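Local structure of putative uncharacterized protein (Toxoplasma gondii, 4FBD) at residues 92-97 / 190-195; 100-105 / 144-149; 133-138 / 231-236. The protein is of unknown function, a conserved hypothetical protein of the DUF3228 family whose biochemical activity has not been established. One frame throughout, in Å; residues are numbered along the deposited sequence.

Contact 1 (92-97 / 190-195); sequences HLYIPN and NEKYSL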
loop_
_atom_site.group_PDB
_atom_site.type_symbol
_atom_site.label_atom_id
_atom_site.label_comp_id
_atom_site.label_asym_id
_atom_site.label_seq_id
_atom_site.Cartn_x
_atom_site.Cartn_y
_atom_site.Cartn_z
ATOM N N HIS A 92 24.730 11.452 7.413
ATOM C CA HIS A 92 25.062 10.081 7.089
ATOM C C HIS A 92 26.122 9.935 6.009
ATOM O O HIS A 92 26.344 10.841 5.232
ATOM C CB HIS A 92 23.781 9.326 6.728
ATOM C CG HIS A 92 23.144 9.780 5.460
ATOM N ND1 HIS A 92 23.137 9.005 4.318
ATOM C CD2 HIS A 92 22.522 10.938 5.136
ATOM C CE1 HIS A 92 22.510 9.655 3.354
ATOM N NE2 HIS A 92 22.132 10.831 3.822
ATOM N N LEU A 93 26.797 8.796 5.997
ATOM C CA LEU A 93 27.789 8.523 4.977
ATOM C C LEU A 93 27.733 7.059 4.560
ATOM O O LEU A 93 27.279 6.204 5.323
ATOM C CB LEU A 93 29.207 8.821 5.457
ATOM C CG LEU A 93 29.645 8.059 6.699
ATOM C CD1 LEU A 93 31.174 7.973 6.806
ATOM C CD2 LEU A 93 29.003 8.708 7.944
ATOM N N TYR A 94 28.223 6.799 3.355
ATOM C CA TYR A 94 28.302 5.468 2.780
ATOM C C TYR A 94 29.718 5.017 2.775
ATOM O O TYR A 94 30.574 5.766 2.379
ATOM C CB TYR A 94 27.820 5.489 1.332
ATOM C CG TYR A 94 26.416 5.911 1.281
ATOM C CD1 TYR A 94 25.411 5.017 1.602
ATOM C CD2 TYR A 94 26.074 7.208 0.988
ATOM C CE1 TYR A 94 24.108 5.399 1.609
ATOM C CE2 TYR A 94 24.753 7.595 0.966
ATOM C CZ TYR A 94 23.782 6.672 1.284
ATOM O OH TYR A 94 22.483 7.022 1.331
ATOM N N ILE A 95 29.969 3.809 3.257
ATOM C CA ILE A 95 31.289 3.235 3.255
ATOM C C ILE A 95 31.174 1.786 2.700
ATOM O O ILE A 95 30.069 1.195 2.672
ATOM C CB ILE A 95 31.892 3.186 4.679
ATOM C CG1 ILE A 95 31.131 2.181 5.557
ATOM C CG2 ILE A 95 31.877 4.581 5.352
ATOM C CD1 ILE A 95 31.755 1.966 6.962
ATOM N N PRO A 96 32.288 1.222 2.244
ATOM C CA PRO A 96 32.265 -0.180 1.816
ATOM C C PRO A 96 31.806 -1.117 2.947
ATOM O O PRO A 96 32.096 -0.871 4.124
ATOM C CB PRO A 96 33.730 -0.472 1.479
ATOM C CG PRO A 96 34.326 0.893 1.136
ATOM C CD PRO A 96 33.608 1.856 2.045
ATOM N N ASN A 97 31.076 -2.165 2.582
ATOM C CA ASN A 97 30.539 -3.116 3.534
ATOM C C ASN A 97 31.603 -4.133 3.940
ATOM O O ASN A 97 31.703 -5.210 3.364
ATOM C CB ASN A 97 29.335 -3.810 2.898
ATOM C CG ASN A 97 28.611 -4.718 3.857
ATOM O OD1 ASN A 97 28.943 -4.774 5.048
ATOM N ND2 ASN A 97 27.600 -5.431 3.351
ATOM N N ASN A 190 22.627 -1.710 -1.293
ATOM C CA ASN A 190 23.428 -1.694 -2.505
ATOM C C ASN A 190 23.371 -0.369 -3.190
ATOM O O ASN A 190 24.105 -0.140 -4.101
ATOM C CB ASN A 190 22.961 -2.810 -3.450
ATOM C CG ASN A 190 23.244 -4.190 -2.870
ATOM O OD1 ASN A 190 24.369 -4.478 -2.480
ATOM N ND2 ASN A 190 22.237 -5.048 -2.829
ATOM N N GLU A 191 22.497 0.517 -2.737
ATOM C CA GLU A 191 22.385 1.819 -3.338
ATOM C C GLU A 191 23.143 2.874 -2.504
ATOM O O GLU A 191 23.193 2.793 -1.265
ATOM C CB GLU A 191 20.918 2.222 -3.455
ATOM C CG GLU A 191 20.028 1.245 -4.242
ATOM C CD GLU A 191 19.535 0.068 -3.429
ATOM O OE1 GLU A 191 19.649 0.071 -2.182
ATOM O OE2 GLU A 191 18.999 -0.852 -4.043
ATOM N N LYS A 192 23.729 3.833 -3.209
ATOM C CA LYS A 192 24.473 4.970 -2.639
ATOM C C LYS A 192 23.548 6.173 -2.410
ATOM O O LYS A 192 23.927 7.292 -2.680
ATOM C CB LYS A 192 25.604 5.391 -3.599
ATOM C CG LYS A 192 27.070 5.138 -3.199
ATOM C CD LYS A 192 27.626 6.321 -2.348
ATOM C CE LYS A 192 29.176 6.453 -2.381
ATOM N NZ LYS A 192 29.917 5.282 -1.833
ATOM N N TYR A 193 22.320 5.932 -1.951
ATOM C CA TYR A 193 21.397 7.011 -1.623
ATOM C C TYR A 193 20.416 6.504 -0.561
ATOM O O TYR A 193 20.331 5.300 -0.321
ATOM C CB TYR A 193 20.713 7.599 -2.882
ATOM C CG TYR A 193 19.871 6.625 -3.669
ATOM C CD1 TYR A 193 20.433 5.827 -4.675
ATOM C CD2 TYR A 193 18.518 6.496 -3.415
ATOM C CE1 TYR A 193 19.661 4.911 -5.389
ATOM C CE2 TYR A 193 17.730 5.575 -4.128
ATOM C CZ TYR A 193 18.308 4.799 -5.109
ATOM O OH TYR A 193 17.529 3.921 -5.812
ATOM N N SER A 194 19.755 7.419 0.140
ATOM C CA SER A 194 18.795 7.053 1.190
ATOM C C SER A 194 17.691 6.235 0.573
ATOM O O SER A 194 17.027 6.672 -0.347
ATOM C CB SER A 194 18.169 8.281 1.843
ATOM O OG SER A 194 19.122 9.026 2.590
ATOM N N LEU A 195 17.485 5.039 1.076
ATOM C CA LEU A 195 16.462 4.211 0.502
ATOM C C LEU A 195 15.104 4.818 0.906
ATOM O O LEU A 195 14.889 5.150 2.084
ATOM C CB LEU A 195 16.636 2.795 1.004
ATOM C CG LEU A 195 16.717 1.753 -0.095
ATOM C CD1 LEU A 195 17.824 2.167 -1.102
ATOM C CD2 LEU A 195 16.997 0.388 0.511
#
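The Tyr94 ring lies flat against the backbone of Lys192, and the two side chains run past one another in opposite directions. Lys192 CA stands 4.2 Å from the centroid of the Tyr94 ring and only 6° off its normal, a CH-pi contact over the face, while the carbonyl carbon of Lys192 covers the same ring nearer its rim. From CA the lysine side chain, bent at chi2 and chi4, turns back along the tyrosine toward strand 90-96: its CD packs 3.8 Å from Tyr94 CB, and NZ ends at a similar distance from that CB. Tyr94 CG sits beside its own backbone N (chi1 -62°), which carries the phenol across to Tyr193 and Ser194. There the hydroxyl comes close to the backbone, but no hydrogen bond is formed, and the fine detail is doubtful.

Two residues earlier in the strand, His92 points the same way. Its CE1 meets Ser194 OG at 3.5 Å, obliquely to the imidazole, while the edge of that ring faces Tyr94 CZ in plane. The polar hold on His92 comes from Asp151 on strand 149-156, to which ND1 is hydrogen-bonded. Glu191 O lies 4.0 Å from Tyr94 CE1, while OE2 is hydrogen-bonded to Tyr228 OH. An irregular loop leaving strand 181-189 folds over one face of the mixed beta-sheet, packed against Tyr94 and pinned at its base by Gln189.

Contact 2 (100-105 / 144-149); sequences GALPGS and LMPAAF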
loop_
_atom_site.group_PDB
_atom_site.type_symbol
_atom_site.label_atom_id
_atom_site.label_comp_id
_atom_site.label_asym_id
_atom_site.label_seq_id
_atom_site.Cartn_x
_atom_site.Cartn_y
_atom_site.Cartn_z
ATOM N N GLY A 100 30.296 -7.646 5.870
ATOM C CA GLY A 100 29.455 -8.588 5.113
ATOM C C GLY A 100 27.998 -8.608 5.551
ATOM O O GLY A 100 27.349 -9.634 5.499
ATOM N N ALA A 101 27.478 -7.472 5.991
ATOM C CA ALA A 101 26.076 -7.389 6.400
ATOM C C ALA A 101 25.162 -7.601 5.172
ATOM O O ALA A 101 25.490 -7.206 4.049
ATOM C CB ALA A 101 25.781 -6.033 7.075
ATOM N N LEU A 102 24.048 -8.272 5.400
ATOM C CA LEU A 102 23.074 -8.552 4.363
ATOM C C LEU A 102 22.031 -7.429 4.324
ATOM O O LEU A 102 21.679 -6.875 5.363
ATOM C CB LEU A 102 22.381 -9.892 4.636
ATOM C CG LEU A 102 23.312 -11.104 4.772
ATOM C CD1 LEU A 102 22.522 -12.387 5.099
ATOM C CD2 LEU A 102 24.174 -11.272 3.491
ATOM N N PRO A 103 21.529 -7.101 3.116
ATOM C CA PRO A 103 20.517 -6.082 2.960
ATOM C C PRO A 103 19.164 -6.539 3.519
ATOM O O PRO A 103 18.969 -7.714 3.793
ATOM C CB PRO A 103 20.428 -5.926 1.451
ATOM C CG PRO A 103 20.810 -7.199 0.926
ATOM C CD PRO A 103 21.872 -7.704 1.830
ATOM N N GLY A 104 18.229 -5.602 3.624
ATOM C CA GLY A 104 16.892 -5.854 4.186
ATOM C C GLY A 104 15.889 -6.181 3.119
ATOM O O GLY A 104 14.736 -6.431 3.418
ATOM N N SER A 105 16.326 -6.204 1.864
ATOM C CA SER A 105 15.423 -6.491 0.767
ATOM C C SER A 105 16.130 -7.072 -0.465
ATOM O O SER A 105 17.348 -7.073 -0.554
ATOM C CB SER A 105 14.714 -5.210 0.401
ATOM O OG SER A 105 15.661 -4.247 0.065
ATOM N N LEU A 144 20.078 -13.761 -0.594
ATOM C CA LEU A 144 20.794 -12.644 0.041
ATOM C C LEU A 144 22.328 -12.759 0.065
ATOM O O LEU A 144 22.886 -13.765 0.451
ATOM C CB LEU A 144 20.333 -12.496 1.465
ATOM C CG LEU A 144 18.950 -11.926 1.663
ATOM C CD1 LEU A 144 18.476 -12.324 3.052
ATOM C CD2 LEU A 144 18.984 -10.418 1.478
ATOM N N MET A 145 22.989 -11.670 -0.278
ATOM C CA MET A 145 24.415 -11.614 -0.291
ATOM C C MET A 145 24.815 -10.302 0.378
ATOM O O MET A 145 23.965 -9.423 0.548
ATOM C CB MET A 145 24.893 -11.634 -1.741
ATOM C CG MET A 145 24.844 -12.998 -2.387
ATOM S SD MET A 145 26.062 -14.131 -1.682
ATOM C CE MET A 145 27.576 -13.359 -2.203
ATOM N N PRO A 146 26.093 -10.180 0.780
ATOM C CA PRO A 146 26.577 -8.946 1.378
ATOM C C PRO A 146 26.306 -7.775 0.482
ATOM O O PRO A 146 26.570 -7.845 -0.702
ATOM C CB PRO A 146 28.083 -9.185 1.492
ATOM C CG PRO A 146 28.173 -10.623 1.785
ATOM C CD PRO A 146 27.054 -11.279 0.983
ATOM N N ALA A 147 25.765 -6.714 1.058
ATOM C CA ALA A 147 25.466 -5.482 0.318
ATOM C C ALA A 147 26.731 -4.754 -0.021
ATOM O O ALA A 147 27.731 -4.882 0.657
ATOM C CB ALA A 147 24.569 -4.573 1.148
ATOM N N ALA A 148 26.658 -3.948 -1.058
ATOM C CA ALA A 148 27.761 -3.151 -1.506
ATOM C C ALA A 148 28.219 -2.104 -0.471
ATOM O O ALA A 148 29.432 -1.848 -0.310
ATOM C CB ALA A 148 27.369 -2.482 -2.792
ATOM N N PHE A 149 27.265 -1.536 0.266
ATOM C CA PHE A 149 27.582 -0.459 1.197
ATOM C C PHE A 149 26.865 -0.505 2.522
ATOM O O PHE A 149 25.937 -1.267 2.715
ATOM C CB PHE A 149 27.173 0.885 0.576
ATOM C CG PHE A 149 27.716 1.115 -0.796
ATOM C CD1 PHE A 149 29.049 1.450 -0.980
ATOM C CD2 PHE A 149 26.878 1.045 -1.909
ATOM C CE1 PHE A 149 29.552 1.670 -2.266
ATOM C CE2 PHE A 149 27.374 1.259 -3.193
ATOM C CZ PHE A 149 28.702 1.572 -3.375
#
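Pro103 and Leu144 fit side against side. The leucine presents its CD2 branch as the bump, filling the hollow between the Pro103 ring, 3.7 Å away at Pro103 CG, and the carbonyl oxygen of Pro103. With chi1 at -73°, Leu144 CG lies away from the carbonyl carbon, and the branch falls on the proline ring. The edge of that ring sits against the Met145 carbonyl, Pro103 CD being 3.0 Å from Met145 O. On its other flank Pro103 faces Ala147, whose CB is 4.2 Å from Pro103 CD, so that the pyrrolidine is wedged between a leucine branch and an alanine methyl.

A second interlock lies one residue earlier. Leu102 CD2 presses against the peptide joining Met145 to Pro146 and meets Pro146 CD at 3.8 Å. The proline ring in turn rests on Gly100, with Pro146 CB 3.9 Å from Gly100 CA. Between these patches Ala101 O accepts a nearly straight hydrogen bond from Ala147 N, 3.0 Å long with 165° at the hydrogen, and is also approached by the CA-H of Pro146. Asn97 ND2 donates to Ala101 O and to Ala147 O. Toward the five-stranded sheet, the methyls of Ala101 and Ala147 pack on Ala188. Here two proline-containing linkers cross, one from strand 90-96 to 105-107, the other from helix 137-140 to strand 149-156, so the chain passes between its two beta-sheets twice.

Contact 3 (133-138 / 231-236); sequences RWFPMS and THAIVM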
loop_
_atom_site.group_PDB
_atom_site.type_symbol
_atom_site.label_atom_id
_atom_site.label_comp_id
_atom_site.label_asym_id
_atom_site.label_seq_id
_atom_site.Cartn_x
_atom_site.Cartn_y
_atom_site.Cartn_z
ATOM N N ARG A 133 4.159 -6.699 1.219
ATOM C CA ARG A 133 4.632 -7.882 0.494
ATOM C C ARG A 133 6.078 -8.138 0.828
ATOM O O ARG A 133 6.858 -7.205 1.104
ATOM C CB ARG A 133 4.452 -7.746 -0.998
ATOM C CG ARG A 133 5.248 -6.696 -1.691
ATOM C CD ARG A 133 4.962 -6.758 -3.159
ATOM N NE ARG A 133 5.706 -5.748 -3.911
ATOM C CZ ARG A 133 5.647 -5.600 -5.228
ATOM N NH1 ARG A 133 4.905 -6.391 -5.960
ATOM N NH2 ARG A 133 6.355 -4.646 -5.820
ATOM N N TRP A 134 6.457 -9.395 0.767
ATOM C CA TRP A 134 7.805 -9.769 1.112
ATOM C C TRP A 134 8.223 -11.103 0.518
ATOM O O TRP A 134 7.400 -11.889 0.091
ATOM C CB TRP A 134 7.900 -9.878 2.632
ATOM C CG TRP A 134 7.003 -10.963 3.163
ATOM C CD1 TRP A 134 7.326 -12.264 3.308
ATOM C CD2 TRP A 134 5.631 -10.846 3.578
ATOM N NE1 TRP A 134 6.258 -12.975 3.797
ATOM C CE2 TRP A 134 5.205 -12.129 3.975
ATOM C CE3 TRP A 134 4.735 -9.786 3.670
ATOM C CZ2 TRP A 134 3.919 -12.386 4.439
ATOM C CZ3 TRP A 134 3.441 -10.040 4.151
ATOM C CH2 TRP A 134 3.052 -11.325 4.521
ATOM N N PHE A 135 9.523 -11.334 0.509
ATOM C CA PHE A 135 10.095 -12.629 0.129
ATOM C C PHE A 135 10.340 -13.355 1.437
ATOM O O PHE A 135 10.983 -12.826 2.342
ATOM C CB PHE A 135 11.455 -12.505 -0.556
ATOM C CG PHE A 135 11.389 -12.037 -1.955
ATOM C CD1 PHE A 135 10.886 -12.841 -2.927
ATOM C CD2 PHE A 135 11.902 -10.811 -2.313
ATOM C CE1 PHE A 135 10.831 -12.423 -4.254
ATOM C CE2 PHE A 135 11.873 -10.398 -3.618
ATOM C CZ PHE A 135 11.328 -11.199 -4.597
ATOM N N PRO A 136 9.850 -14.577 1.538
ATOM C CA PRO A 136 10.090 -15.342 2.732
ATOM C C PRO A 136 11.500 -15.895 2.756
ATOM O O PRO A 136 12.195 -15.879 1.735
ATOM C CB PRO A 136 9.055 -16.461 2.671
ATOM C CG PRO A 136 8.412 -16.386 1.366
ATOM C CD PRO A 136 8.857 -15.178 0.641
ATOM N N MET A 137 11.912 -16.388 3.922
ATOM C CA MET A 137 13.265 -16.909 4.102
ATOM C C MET A 137 13.578 -18.163 3.295
ATOM O O MET A 137 14.741 -18.384 2.945
ATOM C CB MET A 137 13.549 -17.147 5.585
ATOM C CG MET A 137 13.627 -15.850 6.378
ATOM S SD MET A 137 14.925 -14.773 5.758
ATOM C CE MET A 137 16.378 -15.708 6.227
ATOM N N SER A 138 12.561 -18.964 2.974
ATOM C CA SER A 138 12.787 -20.168 2.178
ATOM C C SER A 138 13.457 -19.802 0.855
ATOM O O SER A 138 14.197 -20.613 0.281
ATOM C CB SER A 138 11.484 -20.943 1.945
ATOM O OG SER A 138 10.519 -20.123 1.323
ATOM N N THR A 231 10.080 -2.749 -7.661
ATOM C CA THR A 231 11.070 -3.727 -8.119
ATOM C C THR A 231 11.973 -4.351 -7.011
ATOM O O THR A 231 12.983 -5.003 -7.290
ATOM C CB THR A 231 11.920 -3.090 -9.216
ATOM O OG1 THR A 231 12.568 -1.919 -8.697
ATOM C CG2 THR A 231 11.032 -2.634 -10.444
ATOM N N HIS A 232 11.586 -4.158 -5.768
ATOM C CA HIS A 232 12.299 -4.676 -4.623
ATOM C C HIS A 232 11.280 -4.967 -3.570
ATOM O O HIS A 232 10.255 -4.271 -3.477
ATOM C CB HIS A 232 13.224 -3.654 -4.007
ATOM C CG HIS A 232 14.220 -3.092 -4.949
ATOM N ND1 HIS A 232 13.952 -1.993 -5.730
ATOM C CD2 HIS A 232 15.490 -3.461 -5.228
ATOM C CE1 HIS A 232 15.017 -1.708 -6.455
ATOM N NE2 HIS A 232 15.967 -2.577 -6.161
ATOM N N ALA A 233 11.585 -5.958 -2.746
ATOM C CA ALA A 233 10.721 -6.345 -1.676
ATOM C C ALA A 233 11.532 -6.700 -0.451
ATOM O O ALA A 233 12.611 -7.289 -0.557
ATOM C CB ALA A 233 9.883 -7.514 -2.100
ATOM N N ILE A 234 10.992 -6.368 0.725
ATOM C CA ILE A 234 11.664 -6.680 1.975
ATOM C C ILE A 234 11.680 -8.211 2.148
ATOM O O ILE A 234 10.968 -8.928 1.447
ATOM C CB ILE A 234 10.978 -6.058 3.200
ATOM C CG1 ILE A 234 9.566 -6.659 3.399
ATOM C CG2 ILE A 234 10.962 -4.518 3.098
ATOM C CD1 ILE A 234 8.885 -6.254 4.735
ATOM N N VAL A 235 12.523 -8.680 3.059
ATOM C CA VAL A 235 12.606 -10.081 3.409
ATOM C C VAL A 235 11.914 -10.204 4.741
ATOM O O VAL A 235 12.063 -9.348 5.564
ATOM C CB VAL A 235 14.057 -10.545 3.531
ATOM C CG1 VAL A 235 14.164 -11.916 4.256
ATOM C CG2 VAL A 235 14.651 -10.639 2.156
ATOM N N MET A 236 11.135 -11.252 4.950
ATOM C CA MET A 236 10.461 -11.432 6.231
ATOM C C MET A 236 10.282 -12.925 6.471
ATOM O O MET A 236 9.951 -13.686 5.540
ATOM C CB MET A 236 9.118 -10.713 6.218
ATOM C CG MET A 236 8.388 -10.708 7.527
ATOM S SD MET A 236 6.693 -10.135 7.308
ATOM C CE MET A 236 6.921 -8.471 6.718
HETATM O O HOH W 1 8.332 -5.122 0.228
HETATM O O HOH W 2 7.751 -4.325 -2.253
#
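Met236 lays its side chain over one face of the Trp134 indole. CB stands above the pyrrole portion, 4.0 Å from the centroid of the five-membered ring, a CH-pi contact, and is closest to Trp134 CG. Met236 CG, anti to the backbone N (chi1 -174°), lifts off the face without touching it, and SD comes back over the benzene portion, 4.1 Å from its centroid and 18° off the normal, a Met-aromatic contact. A bend at chi3 brings the terminal CE to 4.0 Å from Trp134 CE3. The indole NE1 is hydrogen-bonded to Lys238 O, which fixes the rotation of the ring beneath the methionine.

The backbones form a short parallel bridge at Phe135 and Val235, and the strand segments diverge from it at 72°. Phe135 N donates to Ile234 O over 3.0 Å, in the carbonyl plane, and Met236 N returns a bond of equal length to Phe135 O. Earlier along the diverging strands, water takes over: one molecule accepts from Ile234 N and donates to Arg133 O, and a second accepts from Arg133 NE and donates to His232 O. On the face opposite the indole, Phe135 CE2 packs on Ala233 CB at 3.8 Å, and Met137 SD lies against Val235 CG1.

Strand 232-235 runs between strands 105-107 and 130-135 of a four-stranded mixed sheet, with Phe135 and Val235 both packing on Leu106. Trp134 reaches strand 117-121 through Arg117 and Ile121, and Arg133 ties the sheet to the end of helix 219-229 at Trp229 O and to Ser118 of the second subunit, while Pro136 occupies the N-cap of helix 137-140.

The three contacts follow the protein from one beta-sheet to the other. Contact 1 sits on the five-stranded sheet, contact 3 in the four-stranded one, with centres about 20 Å apart; contact 2 lies at the passage between, about 11 Å from contact 1 and 14 Å from contact 3. A probable hydrogen bond, Asn190 OD1 to Ala148 N at 2.7 Å, joins contacts 1 and 2, and another, Gly104 O to Val235 N at 3.2 Å, joins contacts 2 and 3. Contacts 1 and 3 touch where Glu191 OE2 packs 4.1 Å from His232 NE2. The chain leaves the five-stranded sheet after strand 90-96, returns before 149-156 and crosses again to 232-235.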